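Long-range contacts in dihydropyrimidinase (Brevibacillus agri, PDB 3SFW), which catalyses the reversible hydrolytic ring opening of dihydropyrimidines at a two-zinc site in an amidohydrolase barrel: residues 50-58 with 364-373; 233-241 with 258-267. All blocks are in the same frame, centred on the assembly; numbering follows the deposited sequence.

Interaction 1 of 2, residues 50-58 with 364-373; sequences LLPGGIDPH and FVDITSTKVA. With ZN (zinc ion), chain F.
I55 and V372 meet where helix 361-376 crosses strand 49-59, the strand of the amidohydrolase barrel that carries H58, first of the zinc-binding HxH pair completed by H60 just beyond its end. The axes of strand 54-58 and helix 364-373 approach to 5.9 Å at a crossing angle of 66°. I55 divides its branches: CG2, anti to the backbone N, presses on V372 CG1 at 3.5 Å, tighter than an ordinary van der Waals contact, while CG1, anti to the carbonyl carbon (chi1 -59°), carries CD1 to the CB of A373. The I55 and V372 side chains run antiparallel alongside one another. V372 CG1 also lies against the P57 ring, 3.7 Å from its CD.

S369 serves the polar side. It lies where the helix widens into a pi-type turn over 366-370, and its OG donates to G53 O at 2.8 Å, coming from above the carbonyl plane. Towards the earlier turn of the helix, the CG1 of V365 packs 3.6 Å from P52 CG, and the CD1 of L51 comes to the F364 ring at its edge. A water bridges P52 O and T368 OG1, donating to both. The backbone is also tied directly: I55 N donates to T368 O at 2.9 Å in the carbonyl plane, with an N-H...O angle of 165°, and R345 NH1 donates to this same oxygen.

Interaction 2 of 2, residues 233-241 with 258-267; sequences AQLYVVHVS and NVYGETCPQY. With ZN (zinc ion), chain D.
Q234 packs its CB 4.1 Å from the CB of N258 near the N-terminal end of the parallel pair 234-237 and 258-263, joined through helix 243-254 as a beta-alpha-beta unit of the barrel. L235 N donates to N258 O, and L235 O accepts from Y260 N; on the side of L235, V237 and V259 the contact is apolar. With CG anti to the backbone N (chi1 179°) the Y236 ring leans obliquely forward from its strand, and its OH donates to E262 OE2 at 2.6 Å, on the anti side but tilted out of the carboxylate plane; ring and carboxylate planes stand 79° apart. V237 continues the pairing, its N bonded to Y260 O and its O to E262 N.

V238 sets CG2 over the centre of the H239 imidazole. At H239 a side chain takes over as partner: its N donates to E262 OE1 at 3.0 Å from above the carboxylate plane (N-H...O 169°). NE2 of H239 binds zinc at 2.2 Å. V240 N donates to E262 O, while V240 O accepts from T263 OG1 at 2.7 Å. S241 sets its CB over one face of the Y267 ring, a CH-pi contact 3.8 Å from the centroid. E262 has both carboxylate oxygens engaged, OE1 probably also by H58 ND1, consistent with a second-shell role: holding the main chain at H239 and helping orient H58.

From the N terminus, strand 49-59 comes first and the chain then runs through much of the barrel before helix 361-376 returns to it, so interaction 1 closes a loop of 305 intervening residues. Interaction 2 falls wholly within that loop and closes a far shorter one of 16 residues, mostly helix 243-254; the two nest without crossing. Their centres lie about 15 Å apart, yet the two contacts meet at E262, and P57 CG packs 3.5 Å from Y236 OH. Segments 50-58 and 233-241 also supply one ligand each to different zinc ions, H58 and H239, tying separate barrel strands to the two-metal site.

Interaction 1 of 2, residues 50-58 with 364-373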
loop_
_atom_site.group_PDB
_atom_site.type_symbol
_atom_site.label_atom_id
_atom_site.label_comp_id
_atom_site.label_asym_id
_atom_site.label_seq_id
_atom_site.Cartn_x
_atom_site.Cartn_y
_atom_site.Cartn_z
ATOM N N LEU A 50 39.761 2.723 -11.453
ATOM C CA LEU A 50 39.511 4.021 -12.104
ATOM C C LEU A 50 38.002 4.229 -12.039
ATOM O O LEU A 50 37.240 3.480 -12.679
ATOM C CB LEU A 50 39.930 4.000 -13.577
ATOM C CG LEU A 50 41.413 3.991 -13.930
ATOM C CD1 LEU A 50 42.109 2.858 -13.352
ATOM C CD2 LEU A 50 41.686 4.088 -15.445
ATOM N N LEU A 51 37.581 5.257 -11.314
ATOM C CA LEU A 51 36.145 5.599 -11.165
ATOM C C LEU A 51 35.848 6.872 -11.904
ATOM O O LEU A 51 36.685 7.774 -11.914
ATOM C CB LEU A 51 35.818 5.816 -9.687
ATOM C CG LEU A 51 36.200 4.649 -8.760
ATOM C CD1 LEU A 51 35.904 4.992 -7.298
ATOM C CD2 LEU A 51 35.429 3.393 -9.176
ATOM N N PRO A 52 34.642 6.999 -12.491
ATOM C CA PRO A 52 34.230 8.347 -12.916
ATOM C C PRO A 52 34.196 9.261 -11.695
ATOM O O PRO A 52 33.738 8.842 -10.619
ATOM C CB PRO A 52 32.792 8.138 -13.471
ATOM C CG PRO A 52 32.720 6.632 -13.790
ATOM C CD PRO A 52 33.561 6.009 -12.653
ATOM N N GLY A 53 34.664 10.491 -11.844
ATOM C CA GLY A 53 34.722 11.384 -10.677
ATOM C C GLY A 53 33.334 11.501 -10.110
ATOM O O GLY A 53 32.369 11.634 -10.861
ATOM N N GLY A 54 33.218 11.499 -8.777
ATOM C CA GLY A 54 31.909 11.741 -8.166
ATOM C C GLY A 54 31.328 13.081 -8.594
ATOM O O GLY A 54 32.051 14.004 -8.850
ATOM N N ILE A 55 29.996 13.167 -8.713
ATOM C CA ILE A 55 29.341 14.458 -8.994
ATOM C C ILE A 55 28.385 14.653 -7.851
ATOM O O ILE A 55 27.551 13.789 -7.583
ATOM C CB ILE A 55 28.535 14.413 -10.311
ATOM C CG1 ILE A 55 29.481 14.069 -11.485
ATOM C CG2 ILE A 55 27.795 15.773 -10.540
ATOM C CD1 ILE A 55 28.716 13.829 -12.796
ATOM N N ASP A 56 28.627 15.692 -7.043
ATOM C CA ASP A 56 27.800 15.953 -5.877
ATOM C C ASP A 56 26.753 16.992 -6.202
ATOM O O ASP A 56 27.092 18.133 -6.444
ATOM C CB ASP A 56 28.676 16.503 -4.733
ATOM C CG ASP A 56 27.928 16.578 -3.390
ATOM O OD1 ASP A 56 26.686 16.537 -3.354
ATOM O OD2 ASP A 56 28.610 16.691 -2.342
ATOM N N PRO A 57 25.490 16.571 -6.340
ATOM C CA PRO A 57 24.469 17.510 -6.782
ATOM C C PRO A 57 23.930 18.383 -5.639
ATOM O O PRO A 57 22.876 19.017 -5.813
ATOM C CB PRO A 57 23.324 16.600 -7.237
ATOM C CG PRO A 57 23.451 15.347 -6.339
ATOM C CD PRO A 57 24.986 15.180 -6.252
ATOM N N HIS A 58 24.552 18.336 -4.468
ATOM C CA HIS A 58 23.916 18.978 -3.318
ATOM C C HIS A 58 24.928 19.689 -2.418
ATOM O O HIS A 58 25.380 19.143 -1.407
ATOM C CB HIS A 58 23.060 17.970 -2.537
ATOM C CG HIS A 58 22.097 18.608 -1.573
ATOM N ND1 HIS A 58 20.893 18.021 -1.236
ATOM C CD2 HIS A 58 22.126 19.813 -0.943
ATOM C CE1 HIS A 58 20.230 18.828 -0.418
ATOM N NE2 HIS A 58 20.958 19.920 -0.232
ATOM N N PHE A 364 27.296 1.825 -6.978
ATOM C CA PHE A 364 28.045 2.904 -6.285
ATOM C C PHE A 364 28.426 3.981 -7.308
ATOM O O PHE A 364 28.202 5.153 -7.081
ATOM C CB PHE A 364 29.292 2.303 -5.583
ATOM C CG PHE A 364 30.348 3.321 -5.225
ATOM C CD1 PHE A 364 30.217 4.084 -4.080
ATOM C CD2 PHE A 364 31.470 3.489 -6.027
ATOM C CE1 PHE A 364 31.202 5.028 -3.714
ATOM C CE2 PHE A 364 32.503 4.370 -5.642
ATOM C CZ PHE A 364 32.331 5.182 -4.492
ATOM N N VAL A 365 28.933 3.587 -8.481
ATOM C CA VAL A 365 29.236 4.596 -9.490
ATOM C C VAL A 365 27.973 5.303 -9.982
ATOM O O VAL A 365 27.975 6.531 -10.231
ATOM C CB VAL A 365 30.022 3.991 -10.684
ATOM C CG1 VAL A 365 30.148 5.083 -11.820
ATOM C CG2 VAL A 365 31.423 3.500 -10.182
ATOM N N ASP A 366 26.911 4.527 -10.205
ATOM C CA ASP A 366 25.684 5.105 -10.748
ATOM C C ASP A 366 25.134 6.169 -9.808
ATOM O O ASP A 366 24.807 7.274 -10.224
ATOM C CB ASP A 366 24.636 3.987 -10.983
ATOM C CG ASP A 366 23.641 4.325 -12.078
ATOM O OD1 ASP A 366 23.904 5.179 -12.953
ATOM O OD2 ASP A 366 22.540 3.731 -12.047
ATOM N N ILE A 367 25.141 5.861 -8.514
ATOM C CA ILE A 367 24.502 6.729 -7.527
ATOM C C ILE A 367 25.341 7.924 -7.193
ATOM O O ILE A 367 24.806 8.960 -6.789
ATOM C CB ILE A 367 24.304 5.862 -6.288
ATOM C CG1 ILE A 367 23.175 4.854 -6.551
ATOM C CG2 ILE A 367 24.234 6.661 -5.049
ATOM C CD1 ILE A 367 22.377 5.106 -7.768
ATOM N N THR A 368 26.664 7.805 -7.316
ATOM C CA THR A 368 27.552 8.917 -6.955
ATOM C C THR A 368 27.967 9.789 -8.134
ATOM O O THR A 368 28.475 10.873 -7.941
ATOM C CB THR A 368 28.825 8.441 -6.264
ATOM O OG1 THR A 368 29.574 7.635 -7.184
ATOM C CG2 THR A 368 28.487 7.630 -4.937
ATOM N N SER A 369 27.716 9.326 -9.356
ATOM C CA SER A 369 28.274 9.983 -10.522
ATOM C C SER A 369 27.330 9.920 -11.747
ATOM O O SER A 369 26.770 10.957 -12.181
ATOM C CB SER A 369 29.626 9.344 -10.860
ATOM O OG SER A 369 30.226 10.062 -11.876
ATOM N N THR A 370 27.108 8.735 -12.277
ATOM C CA THR A 370 26.463 8.660 -13.614
ATOM C C THR A 370 24.995 9.074 -13.592
ATOM O O THR A 370 24.543 9.899 -14.409
ATOM C CB THR A 370 26.557 7.235 -14.157
ATOM O OG1 THR A 370 27.910 6.761 -14.049
ATOM C CG2 THR A 370 26.024 7.157 -15.630
ATOM N N LYS A 371 24.229 8.546 -12.636
ATOM C CA LYS A 371 22.795 8.909 -12.555
ATOM C C LYS A 371 22.615 10.405 -12.168
ATOM O O LYS A 371 21.634 11.070 -12.545
ATOM C CB LYS A 371 22.039 7.961 -11.594
ATOM C CG LYS A 371 20.511 7.972 -11.774
ATOM C CD LYS A 371 20.109 7.655 -13.261
ATOM C CE LYS A 371 20.638 6.352 -13.842
ATOM N NZ LYS A 371 20.341 5.187 -12.948
ATOM N N VAL A 372 23.572 10.923 -11.423
ATOM C CA VAL A 372 23.553 12.340 -11.080
ATOM C C VAL A 372 23.775 13.172 -12.368
ATOM O O VAL A 372 23.013 14.090 -12.644
ATOM C CB VAL A 372 24.732 12.688 -10.127
ATOM C CG1 VAL A 372 24.749 14.218 -9.838
ATOM C CG2 VAL A 372 24.633 11.881 -8.787
ATOM N N ALA A 373 24.744 12.781 -13.217
ATOM C CA ALA A 373 24.948 13.541 -14.475
ATOM C C ALA A 373 23.688 13.496 -15.340
ATOM O O ALA A 373 23.308 14.477 -15.963
ATOM C CB ALA A 373 26.157 12.957 -15.282
HETATM ZN ZN ZN F . 20.645 21.521 1.157
HETATM O O HOH W 1 31.783 7.227 -9.274
#

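Interaction 2 of 2, residues 233-241 with 258-267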
loop_
_atom_site.group_PDB
_atom_site.type_symbol
_atom_site.label_atom_id
_atom_site.label_comp_id
_atom_site.label_asym_id
_atom_site.label_seq_id
_atom_site.Cartn_x
_atom_site.Cartn_y
_atom_site.Cartn_z
ATOM N N ALA A 233 4.761 16.703 -14.227
ATOM C CA ALA A 233 6.108 17.296 -14.271
ATOM C C ALA A 233 7.140 16.272 -13.782
ATOM O O ALA A 233 6.881 15.055 -13.793
ATOM C CB ALA A 233 6.131 18.563 -13.411
ATOM N N GLN A 234 8.342 16.735 -13.433
ATOM C CA GLN A 234 9.351 15.788 -12.912
ATOM C C GLN A 234 9.946 16.350 -11.622
ATOM O O GLN A 234 10.198 17.549 -11.531
ATOM C CB GLN A 234 10.459 15.512 -13.939
ATOM C CG GLN A 234 11.015 16.801 -14.657
ATOM C CD GLN A 234 10.300 17.055 -16.012
ATOM O OE1 GLN A 234 9.639 16.172 -16.564
ATOM N NE2 GLN A 234 10.393 18.285 -16.515
ATOM N N LEU A 235 10.111 15.487 -10.606
ATOM C CA LEU A 235 10.395 15.937 -9.247
ATOM C C LEU A 235 11.619 15.207 -8.757
ATOM O O LEU A 235 11.773 14.009 -9.017
ATOM C CB LEU A 235 9.215 15.570 -8.305
ATOM C CG LEU A 235 9.421 15.981 -6.821
ATOM C CD1 LEU A 235 9.244 17.549 -6.713
ATOM C CD2 LEU A 235 8.334 15.312 -5.973
ATOM N N TYR A 236 12.480 15.922 -8.041
ATOM C CA TYR A 236 13.640 15.319 -7.392
ATOM C C TYR A 236 13.617 15.703 -5.913
ATOM O O TYR A 236 13.673 16.845 -5.569
ATOM C CB TYR A 236 14.906 15.821 -8.084
ATOM C CG TYR A 236 16.217 15.315 -7.515
ATOM C CD1 TYR A 236 16.777 15.902 -6.369
ATOM C CD2 TYR A 236 16.996 14.396 -8.245
ATOM C CE1 TYR A 236 18.068 15.535 -5.918
ATOM C CE2 TYR A 236 18.254 13.988 -7.800
ATOM C CZ TYR A 236 18.780 14.547 -6.639
ATOM O OH TYR A 236 20.089 14.278 -6.291
ATOM N N VAL A 237 13.408 14.722 -5.056
ATOM C CA VAL A 237 13.304 14.972 -3.632
ATOM C C VAL A 237 14.704 14.910 -3.034
ATOM O O VAL A 237 15.335 13.837 -3.021
ATOM C CB VAL A 237 12.405 13.915 -2.929
ATOM C CG1 VAL A 237 12.206 14.323 -1.418
ATOM C CG2 VAL A 237 11.033 13.777 -3.659
ATOM N N VAL A 238 15.205 16.031 -2.488
ATOM C CA VAL A 238 16.595 16.030 -1.987
ATOM C C VAL A 238 16.575 15.440 -0.558
ATOM O O VAL A 238 15.517 15.357 0.065
ATOM C CB VAL A 238 17.243 17.458 -1.914
ATOM C CG1 VAL A 238 17.176 18.166 -3.294
ATOM C CG2 VAL A 238 16.527 18.335 -0.862
ATOM N N HIS A 239 17.741 14.973 -0.117
ATOM C CA HIS A 239 17.918 14.401 1.230
ATOM C C HIS A 239 16.678 13.682 1.765
ATOM O O HIS A 239 16.155 14.060 2.807
ATOM C CB HIS A 239 18.474 15.442 2.273
ATOM C CG HIS A 239 17.739 16.768 2.332
ATOM N ND1 HIS A 239 16.362 16.870 2.445
ATOM C CD2 HIS A 239 18.224 18.038 2.435
ATOM C CE1 HIS A 239 16.028 18.157 2.547
ATOM N NE2 HIS A 239 17.145 18.874 2.562
ATOM N N VAL A 240 16.324 12.556 1.140
ATOM C CA VAL A 240 15.303 11.650 1.719
ATOM C C VAL A 240 15.934 10.950 2.958
ATOM O O VAL A 240 17.030 10.376 2.852
ATOM C CB VAL A 240 14.852 10.596 0.653
ATOM C CG1 VAL A 240 13.872 9.558 1.273
ATOM C CG2 VAL A 240 14.181 11.303 -0.515
ATOM N N SER A 241 15.321 11.105 4.150
ATOM C CA SER A 241 16.007 10.609 5.359
ATOM C C SER A 241 15.290 9.458 6.024
ATOM O O SER A 241 15.812 8.853 6.980
ATOM C CB SER A 241 16.181 11.748 6.391
ATOM O OG SER A 241 14.935 12.095 6.997
ATOM N N ASN A 258 7.200 10.614 -12.703
ATOM C CA ASN A 258 8.629 10.937 -12.865
ATOM C C ASN A 258 9.170 11.612 -11.602
ATOM O O ASN A 258 9.298 12.838 -11.515
ATOM C CB ASN A 258 8.809 11.769 -14.142
ATOM C CG ASN A 258 8.369 10.966 -15.380
ATOM O OD1 ASN A 258 8.686 9.772 -15.469
ATOM N ND2 ASN A 258 7.441 11.508 -16.143
ATOM N N VAL A 259 9.305 10.772 -10.572
ATOM C CA VAL A 259 9.706 11.201 -9.245
ATOM C C VAL A 259 11.007 10.473 -8.928
ATOM O O VAL A 259 11.076 9.227 -8.999
ATOM C CB VAL A 259 8.635 10.827 -8.194
ATOM C CG1 VAL A 259 9.165 11.112 -6.733
ATOM C CG2 VAL A 259 7.315 11.613 -8.502
ATOM N N TYR A 260 12.028 11.262 -8.565
ATOM C CA TYR A 260 13.368 10.743 -8.240
ATOM C C TYR A 260 13.719 11.158 -6.839
ATOM O O TYR A 260 13.166 12.119 -6.329
ATOM C CB TYR A 260 14.426 11.381 -9.189
ATOM C CG TYR A 260 14.022 11.165 -10.626
ATOM C CD1 TYR A 260 13.344 12.163 -11.328
ATOM C CD2 TYR A 260 14.145 9.916 -11.222
ATOM C CE1 TYR A 260 12.856 11.952 -12.611
ATOM C CE2 TYR A 260 13.705 9.715 -12.534
ATOM C CZ TYR A 260 13.065 10.759 -13.215
ATOM O OH TYR A 260 12.617 10.588 -14.509
ATOM N N GLY A 261 14.624 10.397 -6.200
ATOM C CA GLY A 261 15.044 10.710 -4.822
ATOM C C GLY A 261 16.540 10.592 -4.598
ATOM O O GLY A 261 17.222 9.730 -5.179
ATOM N N GLU A 262 17.026 11.452 -3.699
ATOM C CA GLU A 262 18.417 11.518 -3.307
ATOM C C GLU A 262 18.488 11.143 -1.826
ATOM O O GLU A 262 17.598 11.512 -1.054
ATOM C CB GLU A 262 18.822 12.989 -3.405
ATOM C CG GLU A 262 20.247 13.329 -2.980
ATOM C CD GLU A 262 20.392 14.863 -2.955
ATOM O OE1 GLU A 262 20.090 15.477 -1.888
ATOM O OE2 GLU A 262 20.713 15.434 -4.024
ATOM N N THR A 263 19.587 10.496 -1.392
ATOM C CA THR A 263 19.861 10.520 0.068
ATOM C C THR A 263 21.311 10.957 0.291
ATOM O O THR A 263 21.971 11.410 -0.669
ATOM C CB THR A 263 19.464 9.212 0.765
ATOM O OG1 THR A 263 19.468 9.412 2.202
ATOM C CG2 THR A 263 20.418 8.072 0.340
ATOM N N CYS A 264 21.763 10.965 1.543
ATOM C CA CYS A 264 23.032 11.590 1.891
ATOM C C CYS A 264 23.727 10.674 2.888
ATOM O O CYS A 264 23.038 9.953 3.638
ATOM C CB CYS A 264 22.797 12.951 2.568
ATOM S SG CYS A 264 21.736 14.112 1.619
ATOM N N PRO A 265 25.073 10.749 2.971
ATOM C CA PRO A 265 25.789 9.815 3.826
ATOM C C PRO A 265 25.335 9.915 5.285
ATOM O O PRO A 265 25.288 8.901 5.979
ATOM C CB PRO A 265 27.243 10.274 3.715
ATOM C CG PRO A 265 27.330 10.953 2.365
ATOM C CD PRO A 265 25.977 11.597 2.170
ATOM N N GLN A 266 25.052 11.130 5.759
ATOM C CA GLN A 266 24.634 11.311 7.188
ATOM C C GLN A 266 23.385 10.521 7.553
ATOM O O GLN A 266 23.261 10.023 8.677
ATOM C CB GLN A 266 24.493 12.805 7.571
ATOM C CG GLN A 266 23.497 13.661 6.689
ATOM C CD GLN A 266 24.181 14.173 5.411
ATOM O OE1 GLN A 266 25.037 13.490 4.838
ATOM N NE2 GLN A 266 23.785 15.346 4.951
ATOM N N TYR A 267 22.493 10.308 6.589
ATOM C CA TYR A 267 21.254 9.579 6.903
ATOM C C TYR A 267 21.447 8.075 6.780
ATOM O O TYR A 267 20.629 7.325 7.256
ATOM C CB TYR A 267 20.077 10.076 6.042
ATOM C CG TYR A 267 19.891 11.571 6.176
ATOM C CD1 TYR A 267 20.124 12.430 5.091
ATOM C CD2 TYR A 267 19.498 12.127 7.416
ATOM C CE1 TYR A 267 20.002 13.818 5.220
ATOM C CE2 TYR A 267 19.332 13.503 7.548
ATOM C CZ TYR A 267 19.583 14.347 6.454
ATOM O OH TYR A 267 19.402 15.716 6.613
HETATM ZN ZN ZN D . 17.549 21.025 2.545
HETATM O O HOH W 2 5.425 12.733 -13.268
HETATM O O HOH W 3 7.422 14.411 -16.707
HETATM O O HOH W 4 18.102 7.872 8.485
HETATM O O HOH W 5 18.111 23.006 2.976
HETATM O O HOH W 6 18.374 21.084 4.624
#